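Long-range contacts in tRNA (cytosine(38)-C(5))-methyltransferase (Schizosaccharomyces pombe, PDB 6FDF), which methylates cytosine 38 in the anticodon loop of tRNA(Asp), and more weakly of tRNA(Glu), using S-adenosyl-L-methionine as methyl donor: residues A[122-127]-A[167-172]; A[172-177]-A[326-331]. All blocks are in the same frame, centred on the assembly; numbering follows the deposited sequence.

Both interactions use strand 168-175 and share L172, with centres about 14 Å apart. Interaction 1 is the more central, about 10 Å from the chain centre, and pairs this strand with 121-127 inside the main sheet; its residues E125 and N126 lie near the bound S-adenosyl-L-homocysteine and the predicted active-site cysteine, respectively. Interaction 2, about 20 Å out, packs the later part of the same strand against the end of helix 318-328. Its inner leucines are buried, whereas E330 and P331 are exposed. Here the polar link between the segments is an arginine donating to helix-end carbonyls, where interaction 1 has a backbone ladder. The two meet where L328 CD2 packs on L123 CB at 3.9 Å.

Interaction 1: residues A[122-127]-A[167-172]; sequences ILIENV and SRWYGL
E125 and Y170 face each other as a non-hydrogen-bonded antiparallel pair, their side chains side by side. From E125 CB, 4.1 Å from Y170 CD1, CG turns anti to the backbone N (chi1 -171°) and lies 3.4 Å from CE1 of the phenol. The chain then bends, and the carboxylate splits its partners: OE1 takes a hydrogen bond with S82 OG, while OE2 lies 3.3 Å from R168 CG. The salt bridge from OE2 to R168 NE is long, 3.7 Å, although OE2 sits at the edge of the guanidinium. One water joins OE2 to Y170 OH; a second accepts from R168 NE, but its approach to OE2 is doubtfully short. On the same face, the methyls L123 CD1 and L172 CD1 are tight at 3.5 Å. On the opposite face of the sheet, I124 CG2 meets the indole edge of W169 at CZ3, 3.6 Å away; W169 NE1 is hydrogen-bonded to E152 OE2. G171 N lies over one indole face, offset toward the rim, and both it and I124 N form backbone bonds across I124-G171; N126-W169 is the next hydrogen-bonded pair. E125, N126 and V127 form the ENV motif of C5-methyltransferases, on strand 121-127 of the class I Rossmann-like sheet; N126 lies close to C85, the predicted catalytic cysteine.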
loop_
_atom_site.group_PDB
_atom_site.type_symbol
_atom_site.label_atom_id
_atom_site.label_comp_id
_atom_site.label_asym_id
_atom_site.label_seq_id
_atom_site.Cartn_x
_atom_site.Cartn_y
_atom_site.Cartn_z
ATOM N N ILE A 122 1.311 4.209 -16.716
ATOM C CA ILE A 122 2.039 3.433 -15.716
ATOM C C ILE A 122 1.876 4.125 -14.371
ATOM O O ILE A 122 2.010 5.348 -14.279
ATOM C CB ILE A 122 3.534 3.296 -16.064
ATOM C CG1 ILE A 122 3.705 2.660 -17.443
ATOM C CG2 ILE A 122 4.257 2.487 -15.000
ATOM C CD1 ILE A 122 5.143 2.641 -17.913
ATOM N N LEU A 123 1.578 3.343 -13.332
ATOM C CA LEU A 123 1.481 3.832 -11.961
ATOM C C LEU A 123 2.473 3.049 -11.116
ATOM O O LEU A 123 2.424 1.818 -11.086
ATOM C CB LEU A 123 0.065 3.655 -11.413
ATOM C CG LEU A 123 -0.086 3.990 -9.930
ATOM C CD1 LEU A 123 0.197 5.443 -9.723
ATOM C CD2 LEU A 123 -1.487 3.636 -9.441
ATOM N N ILE A 124 3.372 3.763 -10.439
ATOM C CA ILE A 124 4.396 3.166 -9.589
ATOM C C ILE A 124 4.197 3.685 -8.173
ATOM O O ILE A 124 4.026 4.892 -7.976
ATOM C CB ILE A 124 5.811 3.504 -10.093
ATOM C CG1 ILE A 124 5.947 3.149 -11.577
ATOM C CG2 ILE A 124 6.865 2.737 -9.290
ATOM C CD1 ILE A 124 7.275 3.563 -12.166
ATOM N N GLU A 125 4.228 2.785 -7.195
ATOM C CA GLU A 125 4.139 3.158 -5.787
ATOM C C GLU A 125 5.344 2.592 -5.046
ATOM O O GLU A 125 5.788 1.477 -5.331
ATOM C CB GLU A 125 2.832 2.640 -5.165
ATOM C CG GLU A 125 2.557 3.170 -3.767
ATOM C CD GLU A 125 2.922 2.187 -2.670
ATOM O OE1 GLU A 125 3.534 1.144 -2.970
ATOM O OE2 GLU A 125 2.572 2.457 -1.503
ATOM N N ASN A 126 5.890 3.355 -4.106
ATOM C CA ASN A 126 7.031 2.858 -3.347
ATOM C C ASN A 126 7.123 3.614 -2.026
ATOM O O ASN A 126 6.350 4.536 -1.762
ATOM C CB ASN A 126 8.325 2.987 -4.151
ATOM C CG ASN A 126 9.239 1.802 -3.949
ATOM O OD1 ASN A 126 10.131 1.830 -3.103
ATOM N ND2 ASN A 126 8.998 0.735 -4.702
ATOM N N VAL A 127 8.080 3.207 -1.195
ATOM C CA VAL A 127 8.287 3.861 0.095
ATOM C C VAL A 127 8.976 5.204 -0.101
ATOM O O VAL A 127 9.686 5.437 -1.089
ATOM C CB VAL A 127 9.097 2.963 1.051
ATOM C CG1 VAL A 127 8.391 1.627 1.254
ATOM C CG2 VAL A 127 10.504 2.763 0.525
ATOM N N SER A 167 3.276 7.637 4.519
ATOM C CA SER A 167 3.864 8.420 3.440
ATOM C C SER A 167 4.466 7.485 2.405
ATOM O O SER A 167 5.224 6.568 2.742
ATOM C CB SER A 167 4.923 9.382 3.978
ATOM O OG SER A 167 4.331 10.346 4.830
ATOM N N ARG A 168 4.111 7.706 1.145
ATOM C CA ARG A 168 4.587 6.877 0.050
ATOM C C ARG A 168 4.919 7.757 -1.142
ATOM O O ARG A 168 4.313 8.812 -1.338
ATOM C CB ARG A 168 3.540 5.834 -0.361
ATOM C CG ARG A 168 3.242 4.812 0.719
ATOM C CD ARG A 168 4.482 3.962 0.947
ATOM N NE ARG A 168 4.231 2.783 1.768
ATOM C CZ ARG A 168 4.521 2.689 3.063
ATOM N NH1 ARG A 168 4.275 1.554 3.712
ATOM N NH2 ARG A 168 5.060 3.718 3.705
ATOM N N TRP A 169 5.889 7.303 -1.933
ATOM C CA TRP A 169 6.210 7.911 -3.215
ATOM C C TRP A 169 5.315 7.323 -4.294
ATOM O O TRP A 169 5.015 6.126 -4.277
ATOM C CB TRP A 169 7.679 7.659 -3.563
ATOM C CG TRP A 169 8.119 8.205 -4.892
ATOM C CD1 TRP A 169 8.668 9.432 -5.133
ATOM C CD2 TRP A 169 8.084 7.525 -6.156
ATOM N NE1 TRP A 169 8.964 9.566 -6.470
ATOM C CE2 TRP A 169 8.616 8.411 -7.119
ATOM C CE3 TRP A 169 7.651 6.259 -6.565
ATOM C CZ2 TRP A 169 8.726 8.073 -8.468
ATOM C CZ3 TRP A 169 7.760 5.921 -7.909
ATOM C CH2 TRP A 169 8.291 6.826 -8.843
ATOM N N TYR A 170 4.890 8.173 -5.229
ATOM C CA TYR A 170 4.094 7.748 -6.373
ATOM C C TYR A 170 4.664 8.337 -7.650
ATOM O O TYR A 170 5.006 9.524 -7.697
ATOM C CB TYR A 170 2.634 8.183 -6.243
ATOM C CG TYR A 170 1.945 7.639 -5.027
ATOM C CD1 TYR A 170 1.277 6.428 -5.071
ATOM C CD2 TYR A 170 1.924 8.367 -3.838
ATOM C CE1 TYR A 170 0.618 5.939 -3.958
ATOM C CE2 TYR A 170 1.278 7.882 -2.723
ATOM C CZ TYR A 170 0.625 6.669 -2.789
ATOM O OH TYR A 170 -0.019 6.176 -1.680
ATOM N N GLY A 171 4.764 7.501 -8.681
ATOM C CA GLY A 171 5.082 7.955 -10.020
ATOM C C GLY A 171 3.932 7.670 -10.962
ATOM O O GLY A 171 3.451 6.534 -11.029
ATOM N N LEU A 172 3.451 8.700 -11.650
ATOM C CA LEU A 172 2.381 8.582 -12.636
ATOM C C LEU A 172 2.961 8.954 -13.988
ATOM O O LEU A 172 3.508 10.051 -14.143
ATOM C CB LEU A 172 1.204 9.503 -12.291
ATOM C CG LEU A 172 0.188 9.053 -11.234
ATOM C CD1 LEU A 172 0.835 8.851 -9.874
ATOM C CD2 LEU A 172 -0.940 10.069 -11.136
HETATM O O HOH W 1 -0.067 3.681 -0.751
HETATM O O HOH W 2 2.405 1.056 0.507
#

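Interaction 2: residues A[172-177]-A[326-331]; sequences LARLNF and SLLLEP
P331 covers one face of the R174 guanidinium, its CD 3.3 Å above the plane and offset toward the rim, the two side chains reaching toward each other tip to tip. At the guanidinium edge, in plane, lie L327 O, water 3 and F177 CD2. In turn R174 NH2 stands over one face of the F177 ring, again toward its rim. W181 adds a cation-pi contact to R174 and meets F177 edge-to-face.

The arginine chain runs extended from CG to NE (chi3 173°), sliding past L328 in the opposite direction, and delivers two N-H groups to the carbonyls at the end of helix 318-328. NE donates to L328 O at 3.1 Å, while NH1 donates to L327 O at 2.7 Å in a more bent bond of 137°. L327 O lies in the guanidinium plane, L328 O slightly tilted from it. The two bonds fix the rotation of the group, and the negative end of the helix dipole would probably favour its positive charge. NH1 also donates to water 3, which donates to E330 OE1; the charged atoms NH1 and OE1 themselves are 4.4 Å apart, beyond a salt bridge.

Deeper in, the contact is apolar. L328 CG lies anti to its backbone N (chi1 180°), and its CD1 packs 3.9 Å from L172 CB and 3.6 Å from A173 O. L172 CD2 touches L327 CD2 at 4.2 Å, these two side chains crossing at about a right angle. The helix end thus lies against strand 168-175 where Y121 of strand 121-127 also touches R174 and P331; on the other flank of strand 168-175, strand 148-155 pairs with L172 and R174 through I151 and N149, while F189 of a loop packs on L327 and E330.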
loop_
_atom_site.group_PDB
_atom_site.type_symbol
_atom_site.label_atom_id
_atom_site.label_comp_id
_atom_site.label_asym_id
_atom_site.label_seq_id
_atom_site.Cartn_x
_atom_site.Cartn_y
_atom_site.Cartn_z
ATOM N N LEU A 172 3.451 8.700 -11.650
ATOM C CA LEU A 172 2.381 8.582 -12.636
ATOM C C LEU A 172 2.961 8.954 -13.988
ATOM O O LEU A 172 3.508 10.051 -14.143
ATOM C CB LEU A 172 1.204 9.503 -12.291
ATOM C CG LEU A 172 0.188 9.053 -11.234
ATOM C CD1 LEU A 172 0.835 8.851 -9.874
ATOM C CD2 LEU A 172 -0.940 10.069 -11.136
ATOM N N ALA A 173 2.835 8.056 -14.969
ATOM C CA ALA A 173 3.447 8.258 -16.279
ATOM C C ALA A 173 2.402 8.100 -17.373
ATOM O O ALA A 173 1.653 7.120 -17.376
ATOM C CB ALA A 173 4.602 7.269 -16.515
ATOM N N ARG A 174 2.350 9.068 -18.291
ATOM C CA ARG A 174 1.524 8.992 -19.491
ATOM C C ARG A 174 2.421 8.996 -20.718
ATOM O O ARG A 174 3.265 9.886 -20.868
ATOM C CB ARG A 174 0.549 10.171 -19.591
ATOM C CG ARG A 174 -0.474 10.281 -18.479
ATOM C CD ARG A 174 -1.212 11.591 -18.619
ATOM N NE ARG A 174 -2.333 11.714 -17.692
ATOM C CZ ARG A 174 -2.969 12.859 -17.449
ATOM N NH1 ARG A 174 -3.973 12.898 -16.578
ATOM N NH2 ARG A 174 -2.591 13.975 -18.069
ATOM N N LEU A 175 2.221 8.019 -21.602
ATOM C CA LEU A 175 2.961 7.969 -22.858
ATOM C C LEU A 175 2.563 9.125 -23.775
ATOM O O LEU A 175 1.372 9.407 -23.955
ATOM C CB LEU A 175 2.704 6.632 -23.550
ATOM C CG LEU A 175 3.465 6.360 -24.847
ATOM C CD1 LEU A 175 4.955 6.188 -24.586
ATOM C CD2 LEU A 175 2.896 5.121 -25.508
ATOM N N ASN A 176 3.569 9.784 -24.358
ATOM C CA ASN A 176 3.380 10.822 -25.381
ATOM C C ASN A 176 2.325 11.860 -24.985
ATOM O O ASN A 176 1.417 12.186 -25.753
ATOM C CB ASN A 176 3.033 10.192 -26.735
ATOM C CG ASN A 176 4.122 9.261 -27.250
ATOM O OD1 ASN A 176 3.837 8.202 -27.814
ATOM N ND2 ASN A 176 5.376 9.661 -27.075
ATOM N N PHE A 177 2.455 12.400 -23.775
ATOM C CA PHE A 177 1.550 13.434 -23.284
ATOM C C PHE A 177 2.313 14.746 -23.148
ATOM O O PHE A 177 3.322 14.807 -22.438
ATOM C CB PHE A 177 0.928 13.034 -21.945
ATOM C CG PHE A 177 0.108 14.122 -21.316
ATOM C CD1 PHE A 177 -1.168 14.401 -21.784
ATOM C CD2 PHE A 177 0.608 14.870 -20.263
ATOM C CE1 PHE A 177 -1.928 15.408 -21.216
ATOM C CE2 PHE A 177 -0.147 15.877 -19.688
ATOM C CZ PHE A 177 -1.418 16.143 -20.164
ATOM N N SER A 326 -7.650 7.993 -10.843
ATOM C CA SER A 326 -8.574 8.908 -11.509
ATOM C C SER A 326 -7.824 10.005 -12.253
ATOM O O SER A 326 -8.140 10.322 -13.408
ATOM C CB SER A 326 -9.522 9.521 -10.480
ATOM O OG SER A 326 -10.331 8.523 -9.890
ATOM N N LEU A 327 -6.832 10.606 -11.596
ATOM C CA LEU A 327 -6.002 11.617 -12.245
ATOM C C LEU A 327 -5.257 11.036 -13.439
ATOM O O LEU A 327 -5.267 11.607 -14.534
ATOM C CB LEU A 327 -5.016 12.203 -11.239
ATOM C CG LEU A 327 -4.045 13.239 -11.802
ATOM C CD1 LEU A 327 -4.814 14.451 -12.314
ATOM C CD2 LEU A 327 -3.031 13.644 -10.750
ATOM N N LEU A 328 -4.597 9.895 -13.239
ATOM C CA LEU A 328 -3.756 9.319 -14.283
ATOM C C LEU A 328 -4.535 9.074 -15.571
ATOM O O LEU A 328 -4.048 9.379 -16.668
ATOM C CB LEU A 328 -3.142 8.015 -13.775
ATOM C CG LEU A 328 -2.226 7.230 -14.712
ATOM C CD1 LEU A 328 -1.038 8.074 -15.141
ATOM C CD2 LEU A 328 -1.759 5.928 -14.040
ATOM N N LEU A 329 -5.738 8.519 -15.460
ATOM C CA LEU A 329 -6.477 8.041 -16.620
ATOM C C LEU A 329 -7.435 9.076 -17.207
ATOM O O LEU A 329 -8.263 8.712 -18.047
ATOM C CB LEU A 329 -7.256 6.775 -16.253
ATOM C CG LEU A 329 -6.408 5.625 -15.710
ATOM C CD1 LEU A 329 -7.310 4.496 -15.258
ATOM C CD2 LEU A 329 -5.418 5.156 -16.767
ATOM N N GLU A 330 -7.354 10.342 -16.790
ATOM C CA GLU A 330 -8.244 11.363 -17.347
ATOM C C GLU A 330 -8.240 11.437 -18.872
ATOM O O GLU A 330 -9.331 11.595 -19.447
ATOM C CB GLU A 330 -7.921 12.743 -16.750
ATOM C CG GLU A 330 -8.311 12.855 -15.285
ATOM C CD GLU A 330 -8.226 14.267 -14.741
ATOM O OE1 GLU A 330 -7.564 15.122 -15.363
ATOM O OE2 GLU A 330 -8.831 14.520 -13.681
ATOM N N PRO A 331 -7.104 11.355 -19.582
ATOM C CA PRO A 331 -7.158 11.466 -21.051
ATOM C C PRO A 331 -7.962 10.365 -21.724
ATOM O O PRO A 331 -8.209 10.465 -22.934
ATOM C CB PRO A 331 -5.681 11.399 -21.469
ATOM C CG PRO A 331 -4.934 11.851 -20.267
ATOM C CD PRO A 331 -5.706 11.283 -19.112
HETATM O O HOH W 3 -4.799 15.459 -15.639
#